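Local coordinates for globin (Geobacter sulfurreducens, PDB 2W31), which forms the heme-binding globin domain of a larger globin-coupled sensor, holds its heme iron in a six-coordinate state and probably takes part in oxygen binding, at residues 23-28 with 69-74; 87-92 with 144-149; 113-118 with 134-139. All blocks are in the same frame, centred on the assembly; numbering follows the deposited sequence.

Interaction 1: residues 23-28 with 69-74; sequences SLFPLA and WFVSLF. With HEM (protoporphyrin IX containing Fe), chain C.
Residues 69-74, which lead out of the globin E helix, pack against residues 23-28, at the start of the short helix 25-30, with F74, A28 and F25 carrying much of the contact. The methyl CB of A28 sits over one face of the F74 ring in a CH-pi contact, 3.7 Å from the ring centroid and 24° off the ring normal. L24 adds its CB, 3.8 Å from F74 CD1. F74 CG is anti to its own carbonyl carbon (chi1 -52°), on the side of L24 and A28. The backbone O of F74 comes to the edge of the F25 ring, 3.5 Å from F25 CD1. Beyond it, F25 CE1 reaches V71 CG1 at 3.5 Å. F70 lies beneath F74, whose CE2 stands above one face of its ring toward the rim, while A28 O comes to its edge near the plane, 3.7 Å from F70 CE2. The E helix also carries H66, an axial ligand of the heme iron, and W69, one turn before L73, extends the packing to the porphyrin. The heme methyl CMB lies over the centre of the indole, 3.1 Å from W69 CE2, and L73 CG lies toward the rim of the opposite face. An alanine at W69 would probably open a gap beside the heme methyl and leave N142 OD1 without the hydrogen bond it receives from NE1.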
loop_
_atom_site.group_PDB
_atom_site.type_symbol
_atom_site.label_atom_id
_atom_site.label_comp_id
_atom_site.label_asym_id
_atom_site.label_seq_id
_atom_site.Cartn_x
_atom_site.Cartn_y
_atom_site.Cartn_z
ATOM N N SER A 23 -16.789 -5.429 11.718
ATOM C CA SER A 23 -17.117 -6.854 11.662
ATOM C C SER A 23 -15.867 -7.726 11.754
ATOM O O SER A 23 -15.958 -8.899 12.146
ATOM C CB SER A 23 -17.937 -7.189 10.403
ATOM O OG SER A 23 -17.085 -7.342 9.289
ATOM N N LEU A 24 -14.710 -7.175 11.377
ATOM C CA LEU A 24 -13.429 -7.893 11.508
ATOM C C LEU A 24 -12.751 -7.742 12.869
ATOM O O LEU A 24 -11.728 -8.392 13.138
ATOM C CB LEU A 24 -12.458 -7.442 10.385
ATOM C CG LEU A 24 -12.884 -7.805 8.981
ATOM C CD1 LEU A 24 -12.070 -6.942 7.997
ATOM C CD2 LEU A 24 -12.640 -9.299 8.674
ATOM N N PHE A 25 -13.340 -6.944 13.769
ATOM C CA PHE A 25 -12.690 -6.686 15.045
ATOM C C PHE A 25 -12.370 -8.007 15.823
ATOM O O PHE A 25 -11.230 -8.203 16.302
ATOM C CB PHE A 25 -13.476 -5.666 15.923
ATOM C CG PHE A 25 -12.717 -5.279 17.141
ATOM C CD1 PHE A 25 -11.992 -4.090 17.168
ATOM C CD2 PHE A 25 -12.677 -6.140 18.264
ATOM C CE1 PHE A 25 -11.206 -3.752 18.279
ATOM C CE2 PHE A 25 -11.912 -5.802 19.371
ATOM C CZ PHE A 25 -11.173 -4.603 19.380
ATOM N N PRO A 26 -13.366 -8.925 15.927
ATOM C CA PRO A 26 -13.057 -10.172 16.657
ATOM C C PRO A 26 -11.867 -10.956 16.096
ATOM O O PRO A 26 -11.040 -11.433 16.871
ATOM C CB PRO A 26 -14.377 -10.980 16.549
ATOM C CG PRO A 26 -15.460 -9.948 16.386
ATOM C CD PRO A 26 -14.782 -8.869 15.506
ATOM N N LEU A 27 -11.760 -11.072 14.779
ATOM C CA LEU A 27 -10.606 -11.741 14.191
ATOM C C LEU A 27 -9.293 -11.034 14.418
ATOM O O LEU A 27 -8.257 -11.659 14.688
ATOM C CB LEU A 27 -10.818 -11.951 12.704
ATOM C CG LEU A 27 -11.624 -13.197 12.364
ATOM C CD1 LEU A 27 -11.984 -13.206 10.893
ATOM C CD2 LEU A 27 -10.872 -14.505 12.788
ATOM N N ALA A 28 -9.323 -9.709 14.306
ATOM C CA ALA A 28 -8.110 -8.935 14.554
ATOM C C ALA A 28 -7.663 -9.083 15.985
ATOM O O ALA A 28 -6.475 -9.286 16.260
ATOM C CB ALA A 28 -8.314 -7.471 14.187
ATOM N N TRP A 69 -1.926 -0.323 17.957
ATOM C CA TRP A 69 -2.231 0.389 16.709
ATOM C C TRP A 69 -2.997 -0.534 15.719
ATOM O O TRP A 69 -4.000 -0.115 15.084
ATOM C CB TRP A 69 -0.942 0.941 16.048
ATOM C CG TRP A 69 -1.218 1.334 14.584
ATOM C CD1 TRP A 69 -1.755 2.500 14.122
ATOM C CD2 TRP A 69 -1.026 0.485 13.427
ATOM N NE1 TRP A 69 -1.928 2.429 12.722
ATOM C CE2 TRP A 69 -1.463 1.208 12.292
ATOM C CE3 TRP A 69 -0.504 -0.819 13.253
ATOM C CZ2 TRP A 69 -1.390 0.665 10.991
ATOM C CZ3 TRP A 69 -0.428 -1.351 11.973
ATOM C CH2 TRP A 69 -0.880 -0.596 10.857
ATOM N N PHE A 70 -2.533 -1.774 15.609
ATOM C CA PHE A 70 -3.189 -2.748 14.728
ATOM C C PHE A 70 -4.682 -2.933 15.085
ATOM O O PHE A 70 -5.580 -2.878 14.235
ATOM C CB PHE A 70 -2.420 -4.067 14.750
ATOM C CG PHE A 70 -3.101 -5.196 14.020
ATOM C CD1 PHE A 70 -3.113 -5.248 12.606
ATOM C CD2 PHE A 70 -3.729 -6.226 14.732
ATOM C CE1 PHE A 70 -3.743 -6.291 11.939
ATOM C CE2 PHE A 70 -4.321 -7.293 14.057
ATOM C CZ PHE A 70 -4.350 -7.320 12.655
ATOM N N VAL A 71 -4.943 -3.135 16.367
ATOM C CA VAL A 71 -6.324 -3.253 16.814
ATOM C C VAL A 71 -7.159 -2.005 16.503
ATOM O O VAL A 71 -8.324 -2.114 16.092
ATOM C CB VAL A 71 -6.346 -3.571 18.315
ATOM C CG1 VAL A 71 -7.769 -3.530 18.863
ATOM C CG2 VAL A 71 -5.739 -4.960 18.520
ATOM N N SER A 72 -6.553 -0.824 16.630
ATOM C CA SER A 72 -7.245 0.431 16.363
ATOM C C SER A 72 -7.730 0.576 14.916
ATOM O O SER A 72 -8.648 1.362 14.658
ATOM C CB SER A 72 -6.352 1.621 16.721
ATOM O OG SER A 72 -5.342 1.827 15.756
ATOM N N LEU A 73 -7.102 -0.158 13.970
ATOM C CA LEU A 73 -7.568 -0.116 12.577
ATOM C C LEU A 73 -9.033 -0.538 12.477
ATOM O O LEU A 73 -9.744 -0.107 11.554
ATOM C CB LEU A 73 -6.767 -1.064 11.675
ATOM C CG LEU A 73 -5.300 -0.735 11.488
ATOM C CD1 LEU A 73 -4.566 -1.941 10.850
ATOM C CD2 LEU A 73 -5.157 0.498 10.587
ATOM N N PHE A 74 -9.459 -1.391 13.427
ATOM C CA PHE A 74 -10.796 -2.026 13.385
ATOM C C PHE A 74 -11.764 -1.431 14.434
ATOM O O PHE A 74 -12.877 -1.909 14.588
ATOM C CB PHE A 74 -10.659 -3.551 13.589
ATOM C CG PHE A 74 -9.678 -4.160 12.669
ATOM C CD1 PHE A 74 -10.089 -4.596 11.417
ATOM C CD2 PHE A 74 -8.332 -4.266 13.015
ATOM C CE1 PHE A 74 -9.160 -5.144 10.504
ATOM C CE2 PHE A 74 -7.387 -4.770 12.113
ATOM C CZ PHE A 74 -7.810 -5.231 10.867
HETATM C CHA HEM C . 6.162 4.466 17.936
HETATM C CHB HEM C . 2.896 2.749 14.836
HETATM C CHC HEM C . 6.532 1.295 11.980
HETATM C CHD HEM C . 9.589 1.852 15.679
HETATM C C1A HEM C . 4.956 4.146 17.349
HETATM C C2A HEM C . 3.640 4.489 17.857
HETATM C C3A HEM C . 2.726 3.994 17.013
HETATM C C4A HEM C . 3.465 3.342 15.936
HETATM C CMA HEM C . 1.189 4.078 17.094
HETATM C CAA HEM C . 3.364 5.308 19.159
HETATM C CBA HEM C . 3.645 6.756 18.741
HETATM C CGA HEM C . 3.086 7.808 19.678
HETATM O O1A HEM C . 1.838 7.989 19.748
HETATM O O2A HEM C . 3.915 8.487 20.348
HETATM C C1B HEM C . 3.605 2.334 13.720
HETATM C C2B HEM C . 3.051 1.975 12.423
HETATM C C3B HEM C . 4.050 1.576 11.628
HETATM C C4B HEM C . 5.274 1.620 12.416
HETATM C CMB HEM C . 1.545 2.104 12.110
HETATM C CAB HEM C . 3.991 1.085 10.184
HETATM C CBB HEM C . 3.013 0.265 9.753
HETATM C C1C HEM C . 7.664 1.240 12.755
HETATM C C2C HEM C . 8.928 0.649 12.384
HETATM C C3C HEM C . 9.762 0.769 13.422
HETATM C C4C HEM C . 9.056 1.469 14.475
HETATM C CMC HEM C . 9.252 -0.018 11.049
HETATM C CAC HEM C . 11.225 0.282 13.466
HETATM C CBC HEM C . 11.717 -0.505 14.418
HETATM C C1D HEM C . 8.992 2.716 16.560
HETATM C C2D HEM C . 9.675 3.393 17.672
HETATM C C3D HEM C . 8.617 4.216 18.378
HETATM C C4D HEM C . 7.386 3.941 17.644
HETATM C CMD HEM C . 11.157 3.305 18.013
HETATM C CAD HEM C . 8.772 5.114 19.636
HETATM C CBD HEM C . 9.397 6.458 19.314
HETATM C CGD HEM C . 9.824 7.094 20.622
HETATM O O1D HEM C . 10.671 6.518 21.357
HETATM O O2D HEM C . 9.317 8.195 20.927
HETATM N NA HEM C . 4.828 3.434 16.176
HETATM N NB HEM C . 4.955 2.109 13.675
HETATM N NC HEM C . 7.758 1.737 14.051
HETATM N ND HEM C . 7.665 3.075 16.596
HETATM FE FE HEM C . 6.296 2.569 15.117
#

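Interaction 2: residues 87-92 with 144-149; sequences QKIGHA and DIMSAS. With HEM (protoporphyrin IX containing Fe), chain C.
The H91 imidazole lies with one face against S149, whose CB stands over the ring centre, 3.8 Å from the centroid and 7° off the normal. Its CE1 also comes within 3.1 Å of S149 O. The S149 hydroxyl donates to Q87 O at 3.3 Å, arriving in the carbonyl plane on a lone pair. Q87 O thus accepts two bonds, the other from H91 N within the helix. This is the crossing of the globin F and H helices; the axes of segments 87-92 and 144-149 approach to 7.7 Å with a crossing angle of -48°. G90 makes room for it: its CA lies 3.6 Å from S149 OG, and a CB would run into that hydroxyl. On the heme side, M146 bends at chi3 (71°), carrying CE to 3.8 Å from I89 CG2 in one of the two conformers of I89, a less certain contact, while M146 SD lies 3.7 Å from the heme methyl CMB. I89 O accepts a hydrogen bond from ND1 of the axial iron ligand H93, which is likely to fix the rotation of that imidazole. At the other margin a water links I145 O to Q87 NE2, the latter bond weak.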
loop_
_atom_site.group_PDB
_atom_site.type_symbol
_atom_site.label_atom_id
_atom_site.label_comp_id
_atom_site.label_asym_id
_atom_site.label_seq_id
_atom_site.Cartn_x
_atom_site.Cartn_y
_atom_site.Cartn_z
ATOM N N GLN A 87 -1.139 11.641 12.403
ATOM C CA GLN A 87 -0.116 12.660 12.153
ATOM C C GLN A 87 0.902 12.590 13.288
ATOM O O GLN A 87 2.112 12.668 13.056
ATOM C CB GLN A 87 -0.749 14.057 12.047
ATOM C CG GLN A 87 -1.713 14.183 10.881
ATOM C CD GLN A 87 -2.397 15.530 10.725
ATOM O OE1 GLN A 87 -3.017 16.052 11.651
ATOM N NE2 GLN A 87 -2.319 16.080 9.520
ATOM N N LYS A 88 0.409 12.396 14.515
ATOM C CA LYS A 88 1.279 12.278 15.693
ATOM C C LYS A 88 2.175 11.060 15.599
ATOM O O LYS A 88 3.390 11.121 15.879
ATOM C CB LYS A 88 0.417 12.188 16.961
ATOM C CG LYS A 88 1.163 11.928 18.262
ATOM C CD LYS A 88 0.218 11.974 19.472
ATOM C CE LYS A 88 0.939 11.487 20.717
ATOM N NZ LYS A 88 0.068 10.538 21.480
ATOM N N ILE A 89 1.582 9.941 15.182
ATOM C CA ILE A 89 2.307 8.679 15.028
ATOM C C ILE A 89 3.419 8.884 13.996
ATOM O O ILE A 89 4.555 8.499 14.200
ATOM C CB ILE A 89 1.354 7.502 14.635
ATOM C CG1 ILE A 89 0.362 7.213 15.776
ATOM C CG2 ILE A 89 2.155 6.246 14.336
ATOM C CD1 ILE A 89 -0.920 6.463 15.347
ATOM N N GLY A 90 3.074 9.520 12.874
ATOM C CA GLY A 90 4.056 9.778 11.830
ATOM C C GLY A 90 5.246 10.556 12.371
ATOM O O GLY A 90 6.406 10.158 12.194
ATOM N N HIS A 91 4.956 11.634 13.092
ATOM C CA HIS A 91 6.015 12.492 13.644
ATOM C C HIS A 91 6.905 11.828 14.691
ATOM O O HIS A 91 8.076 12.177 14.808
ATOM C CB HIS A 91 5.443 13.811 14.152
ATOM C CG HIS A 91 5.096 14.745 13.039
ATOM N ND1 HIS A 91 6.044 15.187 12.140
ATOM C CD2 HIS A 91 3.925 15.306 12.659
ATOM C CE1 HIS A 91 5.470 15.978 11.252
ATOM N NE2 HIS A 91 4.186 16.069 11.544
ATOM N N ALA A 92 6.359 10.863 15.434
ATOM C CA ALA A 92 7.142 10.099 16.415
ATOM C C ALA A 92 8.289 9.366 15.714
ATOM O O ALA A 92 9.413 9.319 16.229
ATOM C CB ALA A 92 6.251 9.112 17.143
ATOM N N ASP A 144 -0.646 6.809 4.000
ATOM C CA ASP A 144 -0.709 8.126 3.335
ATOM C C ASP A 144 -0.437 9.219 4.387
ATOM O O ASP A 144 0.463 10.071 4.230
ATOM C CB ASP A 144 -2.108 8.247 2.712
ATOM C CG ASP A 144 -2.358 9.557 1.919
ATOM O OD1 ASP A 144 -1.558 10.556 2.008
ATOM O OD2 ASP A 144 -3.399 9.585 1.201
ATOM N N ILE A 145 -1.176 9.188 5.490
ATOM C CA ILE A 145 -1.065 10.252 6.503
ATOM C C ILE A 145 0.312 10.215 7.188
ATOM O O ILE A 145 0.944 11.264 7.418
ATOM C CB ILE A 145 -2.212 10.143 7.535
ATOM C CG1 ILE A 145 -3.556 10.505 6.901
ATOM C CG2 ILE A 145 -1.914 11.057 8.748
ATOM C CD1 ILE A 145 -4.773 9.859 7.561
ATOM N N MET A 146 0.798 9.015 7.481
ATOM C CA MET A 146 2.133 8.863 8.076
ATOM C C MET A 146 3.225 9.377 7.135
ATOM O O MET A 146 4.197 10.040 7.588
ATOM C CB MET A 146 2.403 7.409 8.480
ATOM C CG MET A 146 1.590 6.937 9.690
ATOM S SD MET A 146 2.019 5.283 10.224
ATOM C CE MET A 146 3.660 5.470 10.938
ATOM N N SER A 147 3.064 9.085 5.833
ATOM C CA SER A 147 4.056 9.502 4.822
ATOM C C SER A 147 4.113 11.020 4.770
ATOM O O SER A 147 5.218 11.620 4.687
ATOM C CB SER A 147 3.723 8.945 3.436
ATOM O OG SER A 147 3.875 7.563 3.440
ATOM N N ALA A 148 2.946 11.653 4.838
ATOM C CA ALA A 148 2.859 13.102 4.825
ATOM C C ALA A 148 3.554 13.772 6.025
ATOM O O ALA A 148 4.046 14.898 5.884
ATOM C CB ALA A 148 1.440 13.536 4.711
ATOM N N SER A 149 3.685 13.068 7.156
ATOM C CA SER A 149 4.428 13.620 8.317
ATOM C C SER A 149 5.895 13.849 8.042
ATOM O O SER A 149 6.502 14.754 8.628
ATOM C CB SER A 149 4.313 12.717 9.538
ATOM O OG SER A 149 2.972 12.564 9.905
HETATM C CHA HEM C . 6.162 4.466 17.936
HETATM C CHB HEM C . 2.896 2.749 14.836
HETATM C CHC HEM C . 6.532 1.295 11.980
HETATM C CHD HEM C . 9.589 1.852 15.679
HETATM C C1A HEM C . 4.956 4.146 17.349
HETATM C C2A HEM C . 3.640 4.489 17.857
HETATM C C3A HEM C . 2.726 3.994 17.013
HETATM C C4A HEM C . 3.465 3.342 15.936
HETATM C CMA HEM C . 1.189 4.078 17.094
HETATM C CAA HEM C . 3.364 5.308 19.159
HETATM C CBA HEM C . 3.645 6.756 18.741
HETATM C CGA HEM C . 3.086 7.808 19.678
HETATM O O1A HEM C . 1.838 7.989 19.748
HETATM O O2A HEM C . 3.915 8.487 20.348
HETATM C C1B HEM C . 3.605 2.334 13.720
HETATM C C2B HEM C . 3.051 1.975 12.423
HETATM C C3B HEM C . 4.050 1.576 11.628
HETATM C C4B HEM C . 5.274 1.620 12.416
HETATM C CMB HEM C . 1.545 2.104 12.110
HETATM C CAB HEM C . 3.991 1.085 10.184
HETATM C CBB HEM C . 3.013 0.265 9.753
HETATM C C1C HEM C . 7.664 1.240 12.755
HETATM C C2C HEM C . 8.928 0.649 12.384
HETATM C C3C HEM C . 9.762 0.769 13.422
HETATM C C4C HEM C . 9.056 1.469 14.475
HETATM C CMC HEM C . 9.252 -0.018 11.049
HETATM C CAC HEM C . 11.225 0.282 13.466
HETATM C CBC HEM C . 11.717 -0.505 14.418
HETATM C C1D HEM C . 8.992 2.716 16.560
HETATM C C2D HEM C . 9.675 3.393 17.672
HETATM C C3D HEM C . 8.617 4.216 18.378
HETATM C C4D HEM C . 7.386 3.941 17.644
HETATM C CMD HEM C . 11.157 3.305 18.013
HETATM C CAD HEM C . 8.772 5.114 19.636
HETATM C CBD HEM C . 9.397 6.458 19.314
HETATM C CGD HEM C . 9.824 7.094 20.622
HETATM O O1D HEM C . 10.671 6.518 21.357
HETATM O O2D HEM C . 9.317 8.195 20.927
HETATM N NA HEM C . 4.828 3.434 16.176
HETATM N NB HEM C . 4.955 2.109 13.675
HETATM N NC HEM C . 7.758 1.737 14.051
HETATM N ND HEM C . 7.665 3.075 16.596
HETATM FE FE HEM C . 6.296 2.569 15.117
HETATM O O HOH W 1 -0.393 14.039 7.563
#

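Interaction 3: residues 113-118 with 134-139; sequences FTLSII and AVEKIL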
loop_
_atom_site.group_PDB
_atom_site.type_symbol
_atom_site.label_atom_id
_atom_site.label_comp_id
_atom_site.label_asym_id
_atom_site.label_seq_id
_atom_site.Cartn_x
_atom_site.Cartn_y
_atom_site.Cartn_z
ATOM N N PHE A 113 -0.328 -9.927 6.244
ATOM C CA PHE A 113 -0.857 -10.692 7.378
ATOM C C PHE A 113 -2.386 -10.596 7.404
ATOM O O PHE A 113 -3.102 -11.621 7.588
ATOM C CB PHE A 113 -0.290 -10.109 8.672
ATOM C CG PHE A 113 -0.750 -10.835 9.943
ATOM C CD1 PHE A 113 -0.030 -11.922 10.472
ATOM C CD2 PHE A 113 -1.914 -10.422 10.597
ATOM C CE1 PHE A 113 -0.477 -12.587 11.621
ATOM C CE2 PHE A 113 -2.354 -11.076 11.780
ATOM C CZ PHE A 113 -1.647 -12.157 12.261
ATOM N N THR A 114 -2.905 -9.371 7.251
ATOM C CA THR A 114 -4.352 -9.148 7.359
ATOM C C THR A 114 -5.110 -9.744 6.187
ATOM O O THR A 114 -6.190 -10.340 6.376
ATOM C CB THR A 114 -4.626 -7.658 7.500
ATOM O OG1 THR A 114 -3.842 -7.163 8.590
ATOM C CG2 THR A 114 -6.099 -7.405 7.836
ATOM N N LEU A 115 -4.530 -9.694 4.987
ATOM C CA LEU A 115 -5.225 -10.293 3.860
ATOM C C LEU A 115 -5.241 -11.818 3.965
ATOM O O LEU A 115 -6.191 -12.471 3.425
ATOM C CB LEU A 115 -4.675 -9.815 2.500
ATOM C CG LEU A 115 -4.918 -8.334 2.229
ATOM C CD1 LEU A 115 -4.737 -8.087 0.698
ATOM C CD2 LEU A 115 -6.153 -7.643 2.743
ATOM N N SER A 116 -4.215 -12.379 4.594
ATOM C CA SER A 116 -4.240 -13.831 4.832
ATOM C C SER A 116 -5.336 -14.214 5.818
ATOM O O SER A 116 -6.013 -15.237 5.606
ATOM C CB SER A 116 -2.873 -14.362 5.230
ATOM O OG SER A 116 -2.154 -14.539 4.015
ATOM N N ILE A 117 -5.542 -13.419 6.874
ATOM C CA ILE A 117 -6.711 -13.659 7.779
ATOM C C ILE A 117 -8.025 -13.640 7.009
ATOM O O ILE A 117 -8.907 -14.518 7.205
ATOM C CB ILE A 117 -6.796 -12.556 8.892
ATOM C CG1 ILE A 117 -5.623 -12.689 9.855
ATOM C CG2 ILE A 117 -8.142 -12.577 9.666
ATOM C CD1 ILE A 117 -5.637 -11.524 10.889
ATOM N N ILE A 118 -8.182 -12.680 6.108
ATOM C CA ILE A 118 -9.405 -12.589 5.327
ATOM C C ILE A 118 -9.555 -13.805 4.423
ATOM O O ILE A 118 -10.646 -14.406 4.370
ATOM C CB ILE A 118 -9.447 -11.277 4.521
ATOM C CG1 ILE A 118 -9.558 -10.075 5.476
ATOM C CG2 ILE A 118 -10.610 -11.321 3.513
ATOM C CD1 ILE A 118 -9.486 -8.736 4.757
ATOM N N ALA A 134 -12.066 -2.955 2.142
ATOM C CA ALA A 134 -12.119 -2.062 3.307
ATOM C C ALA A 134 -10.729 -2.002 3.985
ATOM O O ALA A 134 -10.268 -0.922 4.389
ATOM C CB ALA A 134 -13.182 -2.563 4.322
ATOM N N VAL A 135 -10.092 -3.169 4.165
ATOM C CA VAL A 135 -8.776 -3.231 4.836
ATOM C C VAL A 135 -7.726 -2.506 3.983
ATOM O O VAL A 135 -6.911 -1.735 4.514
ATOM C CB VAL A 135 -8.338 -4.688 5.064
ATOM C CG1 VAL A 135 -6.838 -4.796 5.328
ATOM C CG2 VAL A 135 -9.167 -5.285 6.200
ATOM N N GLU A 136 -7.741 -2.731 2.665
ATOM C CA GLU A 136 -6.756 -1.999 1.834
ATOM C C GLU A 136 -6.925 -0.489 1.916
ATOM O O GLU A 136 -5.918 0.245 1.944
ATOM C CB GLU A 136 -6.778 -2.460 0.388
ATOM C CG GLU A 136 -6.406 -3.914 0.175
ATOM C CD GLU A 136 -4.943 -4.200 0.129
ATOM O OE1 GLU A 136 -4.148 -3.701 0.951
ATOM O OE2 GLU A 136 -4.568 -5.039 -0.735
ATOM N N LYS A 137 -8.168 0.005 1.970
ATOM C CA LYS A 137 -8.393 1.429 2.142
ATOM C C LYS A 137 -7.843 1.955 3.487
ATOM O O LYS A 137 -7.135 2.939 3.525
ATOM C CB LYS A 137 -9.884 1.776 2.016
ATOM C CG LYS A 137 -10.434 1.662 0.616
ATOM C CD LYS A 137 -11.917 1.905 0.655
ATOM C CE LYS A 137 -12.618 1.192 -0.489
ATOM N NZ LYS A 137 -14.110 1.212 -0.404
ATOM N N ILE A 138 -8.167 1.296 4.592
ATOM C CA ILE A 138 -7.690 1.828 5.877
ATOM C C ILE A 138 -6.163 1.761 6.002
ATOM O O ILE A 138 -5.536 2.695 6.518
ATOM C CB ILE A 138 -8.454 1.222 7.087
ATOM C CG1 ILE A 138 -8.304 2.137 8.314
ATOM C CG2 ILE A 138 -8.043 -0.234 7.432
ATOM C CD1 ILE A 138 -8.927 3.498 8.124
ATOM N N LEU A 139 -5.564 0.681 5.519
ATOM C CA LEU A 139 -4.073 0.584 5.576
ATOM C C LEU A 139 -3.475 1.688 4.695
ATOM O O LEU A 139 -2.505 2.357 5.095
ATOM C CB LEU A 139 -3.557 -0.791 5.114
ATOM C CG LEU A 139 -3.999 -1.937 6.016
ATOM C CD1 LEU A 139 -3.506 -3.235 5.414
ATOM C CD2 LEU A 139 -3.440 -1.740 7.389
#
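V135 fits closely among T114, L115 and I118, whereas the neighbouring L115-E136 pair meets only at the ends of its side chains. V135 CG1, anti to the backbone N (chi1 162°), lies 3.7 Å from T114 CG2, the two side chains crossing obliquely. The same methyl is 3.9 Å from L115 CD2, and V135 CG2 meets I118 CD1 at 3.8 Å. The side chains of L115 and of I118 each run antiparallel to that of V135 as they pass it. All of this is apolar; the T114 hydroxyl is taken up by V110 O in its own helix, and V135 also touches L21 and L24. The two helices are the globin G and H helices; the axes of segments 113-118 and 134-139 run nearly antiparallel (165°) and come no closer than 10.8 Å, so side chains rather than backbones fill the interval. Packing is slighter toward L139, whose side chain comes no nearer than 5.0 Å to residues 113-118. Toward the second subunit the packing is looser, and a carboxylate meets a methyl: E136 bends at chi2 (-82°) and crosses L115 at about a right angle, with OE2 3.4 Å from L115 CD1. E136 OE1 forms a salt bridge with R111, but OE2 lies close to OE2 of E136 of the second subunit, a pairing of like charges that may favour protonation of one carboxylate.

In the fold
Along the chain interaction 1 closes first, and interaction 3 is nested within the loop closed by interaction 2. Interactions 1 and 3 are neighbours, their centres about 10 Å apart, joined by packing of F70 on T114, L73 on L139 and L24 on V135 into one core. Interaction 2 lies about 20 Å from the centre of either, across the middle of the chain, yet W69 reaches I89 beside the heme. Helix 125-151 serves both interactions 2 and 3, running from the subunit interface to the heme pocket. Helices 62-72 and 80-96, which supply the axial ligands H66 and H93, are thereby built into a single all-helical globin domain.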